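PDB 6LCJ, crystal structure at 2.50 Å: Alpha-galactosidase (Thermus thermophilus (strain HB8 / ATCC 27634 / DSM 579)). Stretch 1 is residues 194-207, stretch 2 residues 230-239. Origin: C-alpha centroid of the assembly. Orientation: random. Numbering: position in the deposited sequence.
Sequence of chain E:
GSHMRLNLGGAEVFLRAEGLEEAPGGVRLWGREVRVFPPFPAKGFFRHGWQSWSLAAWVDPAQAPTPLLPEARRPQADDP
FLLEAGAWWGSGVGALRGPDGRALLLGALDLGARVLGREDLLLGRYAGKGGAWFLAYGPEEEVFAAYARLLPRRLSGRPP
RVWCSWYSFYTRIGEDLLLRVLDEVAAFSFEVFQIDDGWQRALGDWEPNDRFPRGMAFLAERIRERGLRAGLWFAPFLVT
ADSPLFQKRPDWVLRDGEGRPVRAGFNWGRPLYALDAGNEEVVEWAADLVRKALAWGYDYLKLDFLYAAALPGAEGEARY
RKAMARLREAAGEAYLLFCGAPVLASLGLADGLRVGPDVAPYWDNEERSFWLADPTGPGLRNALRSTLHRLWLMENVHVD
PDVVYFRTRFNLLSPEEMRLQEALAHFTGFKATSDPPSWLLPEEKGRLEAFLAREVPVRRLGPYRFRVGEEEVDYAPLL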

ATOM      1  N   GLN E 194       6.325  20.194 -50.508  1.00 30.42           N
ATOM      2  CA  GLN E 194       5.773  19.042 -49.803  1.00 30.64           C
ATOM      3  C   GLN E 194       4.613  19.454 -48.906  1.00 27.59           C
ATOM      4  O   GLN E 194       4.787  20.276 -48.007  1.00 31.13           O
ATOM      5  CB  GLN E 194       6.847  18.330 -48.987  1.00 29.28           C
ATOM      6  CG  GLN E 194       6.369  17.001 -48.381  1.00 35.29           C
ATOM      7  CD  GLN E 194       6.510  16.999 -46.873  1.00 38.66           C
ATOM      8  OE1 GLN E 194       7.613  17.209 -46.344  1.00 33.07           O
ATOM      9  NE2 GLN E 194       5.397  16.791 -46.166  1.00 34.41           N
ATOM     10  N   ILE E 195       3.437  18.876 -49.162  1.00 30.74           N
ATOM     11  CA  ILE E 195       2.237  19.081 -48.350  1.00 31.91           C
ATOM     12  C   ILE E 195       2.273  18.109 -47.176  1.00 32.22           C
ATOM     13  O   ILE E 195       2.395  16.895 -47.368  1.00 32.25           O
ATOM     14  CB  ILE E 195       0.964  18.875 -49.183  1.00 27.07           C
ATOM     15  CG1 ILE E 195       0.890  19.914 -50.281  1.00 34.97           C
ATOM     16  CG2 ILE E 195      -0.284  18.981 -48.330  1.00 30.23           C
ATOM     17  CD1 ILE E 195       0.361  19.345 -51.526  1.00 38.38           C
ATOM     18  N   ASP E 196       2.146  18.635 -45.964  1.00 27.64           N
ATOM     19  CA  ASP E 196       2.281  17.799 -44.792  1.00 29.03           C
ATOM     20  C   ASP E 196       0.903  17.464 -44.213  1.00 31.94           C
ATOM     21  O   ASP E 196      -0.111  17.456 -44.924  1.00 34.64           O
ATOM     22  CB  ASP E 196       3.181  18.496 -43.766  1.00 30.32           C
ATOM     23  CG  ASP E 196       3.930  17.506 -42.880  1.00 38.78           C
ATOM     24  OD1 ASP E 196       3.439  17.229 -41.748  1.00 38.30           O
ATOM     25  OD2 ASP E 196       5.018  17.036 -43.300  1.00 40.36           O
ATOM     26  N   ASP E 197       0.869  17.175 -42.916  1.00 30.79           N
ATOM     27  CA  ASP E 197      -0.359  16.829 -42.220  1.00 29.19           C
ATOM     28  C   ASP E 197      -1.369  17.957 -42.360  1.00 31.91           C
ATOM     29  O   ASP E 197      -1.020  19.135 -42.258  1.00 28.46           O
ATOM     30  CB  ASP E 197      -0.016  16.553 -40.754  1.00 29.75           C
ATOM     31  CG  ASP E 197      -1.191  16.086 -39.923  1.00 28.56           C
ATOM     32  OD1 ASP E 197      -2.245  15.697 -40.469  1.00 33.72           O
ATOM     33  OD2 ASP E 197      -1.038  16.085 -38.682  1.00 33.23           O
ATOM     34  N   GLY E 198      -2.620  17.591 -42.659  1.00 31.70           N
ATOM     35  CA  GLY E 198      -3.690  18.557 -42.793  1.00 29.02           C
ATOM     36  C   GLY E 198      -4.502  18.481 -44.075  1.00 30.97           C
ATOM     37  O   GLY E 198      -5.537  19.145 -44.192  1.00 33.91           O
ATOM     38  N   TRP E 199      -4.045  17.707 -45.056  1.00 32.19           N
ATOM     39  CA  TRP E 199      -4.796  17.563 -46.299  1.00 34.87           C
ATOM     40  C   TRP E 199      -5.841  16.450 -46.257  1.00 36.60           C
ATOM     41  O   TRP E 199      -6.782  16.483 -47.055  1.00 37.18           O
ATOM     42  CB  TRP E 199      -3.847  17.300 -47.469  1.00 32.67           C
ATOM     43  CG  TRP E 199      -3.139  15.982 -47.371  1.00 34.15           C
ATOM     44  CD1 TRP E 199      -1.950  15.735 -46.747  1.00 33.28           C
ATOM     45  CD2 TRP E 199      -3.577  14.728 -47.907  1.00 37.86           C
ATOM     46  NE1 TRP E 199      -1.619  14.407 -46.859  1.00 35.08           N
ATOM     47  CE2 TRP E 199      -2.596  13.765 -47.574  1.00 36.87           C
ATOM     48  CE3 TRP E 199      -4.703  14.322 -48.637  1.00 36.20           C
ATOM     49  CZ2 TRP E 199      -2.707  12.424 -47.945  1.00 32.96           C
ATOM     50  CZ3 TRP E 199      -4.805  12.993 -49.013  1.00 33.27           C
ATOM     51  CH2 TRP E 199      -3.812  12.059 -48.664  1.00 35.07           C
ATOM     52  N   GLN E 200      -5.713  15.492 -45.343  1.00 34.07           N
ATOM     53  CA  GLN E 200      -6.508  14.270 -45.329  1.00 37.47           C
ATOM     54  C   GLN E 200      -7.796  14.434 -44.520  1.00 37.62           C
ATOM     55  O   GLN E 200      -7.943  15.345 -43.704  1.00 36.26           O
ATOM     56  CB  GLN E 200      -5.679  13.109 -44.767  1.00 31.99           C
ATOM     57  CG  GLN E 200      -5.453  13.156 -43.256  1.00 33.02           C
ATOM     58  CD  GLN E 200      -4.406  14.198 -42.812  1.00 33.37           C
ATOM     59  OE1 GLN E 200      -3.887  14.974 -43.615  1.00 33.26           O
ATOM     60  NE2 GLN E 200      -4.097  14.205 -41.528  1.00 32.69           N
ATOM     61  N   ARG E 201      -8.746  13.519 -44.755  1.00 42.02           N
ATOM     62  CA  ARG E 201      -9.991  13.548 -43.987  1.00 40.59           C
ATOM     63  C   ARG E 201      -9.810  12.979 -42.586  1.00 40.02           C
ATOM     64  O   ARG E 201     -10.453  13.453 -41.643  1.00 41.10           O
ATOM     65  CB  ARG E 201     -11.089  12.781 -44.722  1.00 42.08           C
ATOM     66  CG  ARG E 201     -11.455  13.350 -46.085  1.00 44.26           C
ATOM     67  CD  ARG E 201     -12.419  12.429 -46.831  1.00 50.84           C
ATOM     68  NE  ARG E 201     -13.715  12.364 -46.155  1.00 60.67           N
ATOM     69  CZ  ARG E 201     -14.599  13.363 -46.141  1.00 68.19           C
ATOM     70  NH1 ARG E 201     -14.327  14.503 -46.776  1.00 63.37           N
ATOM     71  NH2 ARG E 201     -15.756  13.226 -45.494  1.00 68.64           N
ATOM     72  N   ALA E 202      -8.941  11.983 -42.427  1.00 36.13           N
ATOM     73  CA  ALA E 202      -8.741  11.312 -41.148  1.00 34.50           C
ATOM     74  C   ALA E 202      -7.544  10.384 -41.271  1.00 38.10           C
ATOM     75  O   ALA E 202      -7.097  10.061 -42.375  1.00 34.66           O
ATOM     76  CB  ALA E 202      -9.984  10.515 -40.722  1.00 36.63           C
ATOM     77  N   LEU E 203      -7.037   9.945 -40.119  1.00 39.21           N
ATOM     78  CA  LEU E 203      -6.094   8.837 -40.121  1.00 37.72           C
ATOM     79  C   LEU E 203      -6.785   7.591 -40.656  1.00 39.15           C
ATOM     80  O   LEU E 203      -7.822   7.177 -40.131  1.00 36.23           O
ATOM     81  CB  LEU E 203      -5.570   8.586 -38.716  1.00 35.19           C
ATOM     82  CG  LEU E 203      -4.767   9.708 -38.077  1.00 38.31           C
ATOM     83  CD1 LEU E 203      -4.398   9.281 -36.671  1.00 33.48           C
ATOM     84  CD2 LEU E 203      -3.523  10.074 -38.922  1.00 30.43           C
ATOM     85  N   GLY E 204      -6.222   6.994 -41.700  1.00 36.14           N
ATOM     86  CA  GLY E 204      -6.865   5.877 -42.350  1.00 40.78           C
ATOM     87  C   GLY E 204      -7.828   6.259 -43.455  1.00 43.49           C
ATOM     88  O   GLY E 204      -8.229   5.381 -44.233  1.00 38.56           O
ATOM     89  N   ASP E 205      -8.196   7.538 -43.552  1.00 42.51           N
ATOM     90  CA  ASP E 205      -9.011   8.087 -44.638  1.00 32.69           C
ATOM     91  C   ASP E 205      -8.162   9.098 -45.419  1.00 36.93           C
ATOM     92  O   ASP E 205      -8.348  10.314 -45.314  1.00 38.84           O
ATOM     93  CB  ASP E 205     -10.288   8.720 -44.072  1.00 40.13           C
ATOM     94  CG  ASP E 205     -11.335   9.014 -45.150  1.00 44.52           C
ATOM     95  OD1 ASP E 205     -11.058   8.772 -46.349  1.00 42.82           O
ATOM     96  OD2 ASP E 205     -12.427   9.502 -44.787  1.00 41.88           O
ATOM     97  N   TRP E 206      -7.213   8.578 -46.196  1.00 33.79           N
ATOM     98  CA  TRP E 206      -6.234   9.380 -46.929  1.00 31.88           C
ATOM     99  C   TRP E 206      -6.833   9.848 -48.256  1.00 38.54           C
ATOM    100  O   TRP E 206      -6.482   9.400 -49.350  1.00 31.17           O
ATOM    101  CB  TRP E 206      -4.956   8.578 -47.124  1.00 32.06           C
ATOM    102  CG  TRP E 206      -4.405   8.200 -45.800  1.00 37.48           C
ATOM    103  CD1 TRP E 206      -4.490   6.980 -45.184  1.00 36.29           C
ATOM    104  CD2 TRP E 206      -3.736   9.071 -44.882  1.00 36.36           C
ATOM    105  NE1 TRP E 206      -3.889   7.035 -43.951  1.00 38.11           N
ATOM    106  CE2 TRP E 206      -3.419   8.310 -43.740  1.00 39.79           C
ATOM    107  CE3 TRP E 206      -3.370  10.424 -44.917  1.00 32.08           C
ATOM    108  CZ2 TRP E 206      -2.752   8.857 -42.642  1.00 36.34           C
ATOM    109  CZ3 TRP E 206      -2.718  10.962 -43.833  1.00 31.23           C
ATOM    110  CH2 TRP E 206      -2.408  10.182 -42.710  1.00 32.41           C
ATOM    111  N   GLU E 207      -7.773  10.775 -48.116  1.00 36.40           N
ATOM    112  CA  GLU E 207      -8.504  11.414 -49.188  1.00 33.38           C
ATOM    113  C   GLU E 207      -8.677  12.868 -48.786  1.00 39.69           C
ATOM    114  O   GLU E 207      -8.767  13.176 -47.589  1.00 37.57           O
ATOM    115  CB  GLU E 207      -9.878  10.756 -49.420  1.00 39.92           C
ATOM    116  CG  GLU E 207      -9.829   9.371 -50.058  1.00 29.87           C
ATOM    117  CD  GLU E 207      -9.288   9.400 -51.476  1.00 39.79           C
ATOM    118  OE1 GLU E 207      -9.596  10.360 -52.220  1.00 42.26           O
ATOM    119  OE2 GLU E 207      -8.550   8.463 -51.852  1.00 40.51           O
ATOM    120  N   ALA E 230       6.409  17.296 -56.370  1.00 33.56           N
ATOM    121  CA  ALA E 230       5.340  17.394 -55.392  1.00 32.91           C
ATOM    122  C   ALA E 230       5.534  16.354 -54.289  1.00 33.20           C
ATOM    123  O   ALA E 230       5.826  15.190 -54.573  1.00 32.20           O
ATOM    124  CB  ALA E 230       3.985  17.217 -56.076  1.00 33.96           C
ATOM    125  N   GLY E 231       5.364  16.778 -53.040  1.00 34.07           N
ATOM    126  CA  GLY E 231       5.586  15.920 -51.884  1.00 28.28           C
ATOM    127  C   GLY E 231       4.328  15.823 -51.043  1.00 32.37           C
ATOM    128  O   GLY E 231       3.590  16.803 -50.913  1.00 30.58           O
ATOM    129  N   LEU E 232       4.082  14.631 -50.481  1.00 30.91           N
ATOM    130  CA  LEU E 232       2.896  14.388 -49.672  1.00 28.64           C
ATOM    131  C   LEU E 232       3.258  13.542 -48.453  1.00 32.19           C
ATOM    132  O   LEU E 232       4.178  12.716 -48.494  1.00 28.54           O
ATOM    133  CB  LEU E 232       1.799  13.711 -50.508  1.00 27.92           C
ATOM    134  CG  LEU E 232       0.353  13.621 -50.003  1.00 33.38           C
ATOM    135  CD1 LEU E 232      -0.296  14.981 -49.852  1.00 31.66           C
ATOM    136  CD2 LEU E 232      -0.470  12.765 -50.959  1.00 34.20           C
ATOM    137  N   TRP E 233       2.505  13.757 -47.371  1.00 31.60           N
ATOM    138  CA  TRP E 233       2.723  13.170 -46.053  1.00 30.13           C
ATOM    139  C   TRP E 233       1.656  12.124 -45.748  1.00 32.14           C
ATOM    140  O   TRP E 233       0.465  12.379 -45.937  1.00 30.03           O
ATOM    141  CB  TRP E 233       2.665  14.280 -44.990  1.00 30.14           C
ATOM    142  CG  TRP E 233       2.722  13.863 -43.538  1.00 26.43           C
ATOM    143  CD1 TRP E 233       3.839  13.799 -42.752  1.00 30.94           C
ATOM    144  CD2 TRP E 233       1.622  13.495 -42.694  1.00 27.55           C
ATOM    145  NE1 TRP E 233       3.503  13.417 -41.476  1.00 29.53           N
ATOM    146  CE2 TRP E 233       2.148  13.217 -41.415  1.00 29.83           C
ATOM    147  CE3 TRP E 233       0.243  13.374 -42.893  1.00 32.37           C
ATOM    148  CZ2 TRP E 233       1.346  12.816 -40.345  1.00 27.55           C
ATOM    149  CZ3 TRP E 233      -0.556  12.976 -41.818  1.00 29.42           C
ATOM    150  CH2 TRP E 233       0.002  12.700 -40.569  1.00 26.53           C
ATOM    151  N   PHE E 234       2.076  10.966 -45.228  1.00 32.67           N
ATOM    152  CA  PHE E 234       1.151   9.962 -44.699  1.00 32.38           C
ATOM    153  C   PHE E 234       1.636   9.451 -43.347  1.00 29.40           C
ATOM    154  O   PHE E 234       2.823   9.504 -43.036  1.00 31.72           O
ATOM    155  CB  PHE E 234       0.999   8.745 -45.625  1.00 33.15           C
ATOM    156  CG  PHE E 234       0.527   9.079 -46.994  1.00 33.79           C
ATOM    157  CD1 PHE E 234       1.438   9.393 -47.995  1.00 35.18           C
ATOM    158  CD2 PHE E 234      -0.826   9.064 -47.295  1.00 38.66           C
ATOM    159  CE1 PHE E 234       1.011   9.712 -49.266  1.00 35.74           C
ATOM    160  CE2 PHE E 234      -1.274   9.374 -48.569  1.00 39.81           C
ATOM    161  CZ  PHE E 234      -0.348   9.698 -49.560  1.00 43.55           C
ATOM    162  N   ALA E 235       0.698   8.920 -42.554  1.00 33.13           N
ATOM    163  CA  ALA E 235       0.990   8.101 -41.372  1.00 31.82           C
ATOM    164  C   ALA E 235       0.286   6.769 -41.600  1.00 33.22           C
ATOM    165  O   ALA E 235      -0.762   6.498 -40.998  1.00 33.18           O
ATOM    166  CB  ALA E 235       0.529   8.765 -40.072  1.00 27.71           C
ATOM    167  N   PRO E 236       0.841   5.910 -42.461  1.00 35.18           N
ATOM    168  CA  PRO E 236       0.018   4.847 -43.068  1.00 32.56           C
ATOM    169  C   PRO E 236      -0.495   3.784 -42.096  1.00 33.40           C
ATOM    170  O   PRO E 236      -1.565   3.218 -42.347  1.00 34.28           O
ATOM    171  CB  PRO E 236       0.954   4.243 -44.131  1.00 29.92           C
ATOM    172  CG  PRO E 236       2.326   4.667 -43.732  1.00 30.39           C
ATOM    173  CD  PRO E 236       2.197   5.973 -43.035  1.00 30.03           C
ATOM    174  N   PHE E 237       0.210   3.491 -41.000  1.00 32.78           N
ATOM    175  CA  PHE E 237      -0.200   2.431 -40.085  1.00 30.40           C
ATOM    176  C   PHE E 237      -0.830   2.955 -38.801  1.00 32.94           C
ATOM    177  O   PHE E 237      -0.928   2.208 -37.816  1.00 28.40           O
ATOM    178  CB  PHE E 237       0.984   1.538 -39.749  1.00 29.01           C
ATOM    179  CG  PHE E 237       1.573   0.877 -40.940  1.00 33.23           C
ATOM    180  CD1 PHE E 237       1.050  -0.312 -41.419  1.00 31.21           C
ATOM    181  CD2 PHE E 237       2.655   1.443 -41.592  1.00 30.30           C
ATOM    182  CE1 PHE E 237       1.607  -0.925 -42.528  1.00 33.35           C
ATOM    183  CE2 PHE E 237       3.196   0.849 -42.685  1.00 28.25           C
ATOM    184  CZ  PHE E 237       2.690  -0.339 -43.158  1.00 31.67           C
ATOM    185  N   LEU E 238      -1.291   4.199 -38.801  1.00 29.03           N
ATOM    186  CA  LEU E 238      -1.838   4.839 -37.622  1.00 27.18           C
ATOM    187  C   LEU E 238      -3.320   5.096 -37.826  1.00 32.67           C
ATOM    188  O   LEU E 238      -3.748   5.477 -38.917  1.00 36.53           O
ATOM    189  CB  LEU E 238      -1.106   6.150 -37.344  1.00 32.12           C
ATOM    190  CG  LEU E 238      -0.927   6.609 -35.904  1.00 30.37           C
ATOM    191  CD1 LEU E 238      -0.019   5.675 -35.170  1.00 25.28           C
ATOM    192  CD2 LEU E 238      -0.356   7.995 -35.924  1.00 28.38           C
ATOM    193  N   VAL E 239      -4.098   4.922 -36.764  1.00 32.41           N
ATOM    194  CA  VAL E 239      -5.545   5.049 -36.846  1.00 34.76           C
ATOM    195  C   VAL E 239      -6.059   5.441 -35.466  1.00 34.06           C
ATOM    196  O   VAL E 239      -5.404   5.188 -34.455  1.00 38.62           O
ATOM    197  CB  VAL E 239      -6.139   3.719 -37.361  1.00 35.60           C
ATOM    198  CG1 VAL E 239      -6.137   2.662 -36.272  1.00 32.99           C
ATOM    199  CG2 VAL E 239      -7.497   3.920 -37.915  1.00 39.42           C
TER
HETATM  200  O   HOH W   1      -3.525   5.152 -41.759  1.00 29.92           O

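How do the two stretches first come together? They run side by side as parallel strands, closest where the CA atoms of Gln194 and Gly231 lie 3.8 Å apart. Ile195 N donates a 2.7 Å hydrogen bond to Gly231 O, and the same carbonyl receives a CA-H...O contact from Gln194 CA at 3.3 Å. The bare backbone of Gly231 is the hollow here, and the side chain of Gln194 occupies it: a CB on Gly231 would sit 2.7 Å from Gln194 CG, a clash. Beyond that hollow the Gln194 amide turns along its own stretch, where NE2 donates to Asp196 OD2 at 2.9 Å.

What does the large ring of Trp233 rest against? Its six-membered ring lies flat against Asp197, whose CB stands 3.7 Å from the ring centroid and only 6° off the normal, so the small methylene presses almost squarely on the face. The loop that carries Asp197 is braced from within: Gln200 NE2 donates to Asp197 OD1 at 2.6 Å, and Gly198 N donates to Gln200 OE1 at 3.1 Å. Trp206 also meets Trp233, with CH2 of Trp206 3.5 Å from CZ3 of Trp233; the two six-membered rings are oblique, their planes at 63°.

How is Trp199 held in its pocket? Leu232 supplies the bump, its CD1 methyl lying 3.4 Å from the centroid of the Trp199 five-membered ring, over the face. At the ring edge, Trp199 NE1 donates a 3.1 Å hydrogen bond to Trp233 O, so a buried indole nitrogen is paired while the hydrocarbon around it packs. The edge of Trp199 also points toward the face of Phe234 in an offset edge-to-face pair, with Trp199 CZ2 3.4 Å from Phe234 CE2. Phe234 in turn directs its own edge toward the face of Trp206, with six-membered ring centroids 5.5 Å apart, so Phe234 touches both indoles, offering its face to one and its edge to the other.

What closes the far end? Leu203 points toward the second stretch and packs its CB 3.6 Å from Leu238 O, while its methyls reach Leu238 (CD1 to CD2, 4.3 Å) and Ala235 (Leu203 CD2 to Ala235 CB, 4.4 Å). Trp206 also packs against Ala235, its CH2 3.4 Å from Ala235 N and its CZ2 4.2 Å from Ala235 CB. A gap in this packing is taken by water 1, which accepts from Trp206 NE1 at 2.9 Å and lies 2.9 Å from Leu238 O, linking the indole to the turn that runs from Ala235 to Leu238.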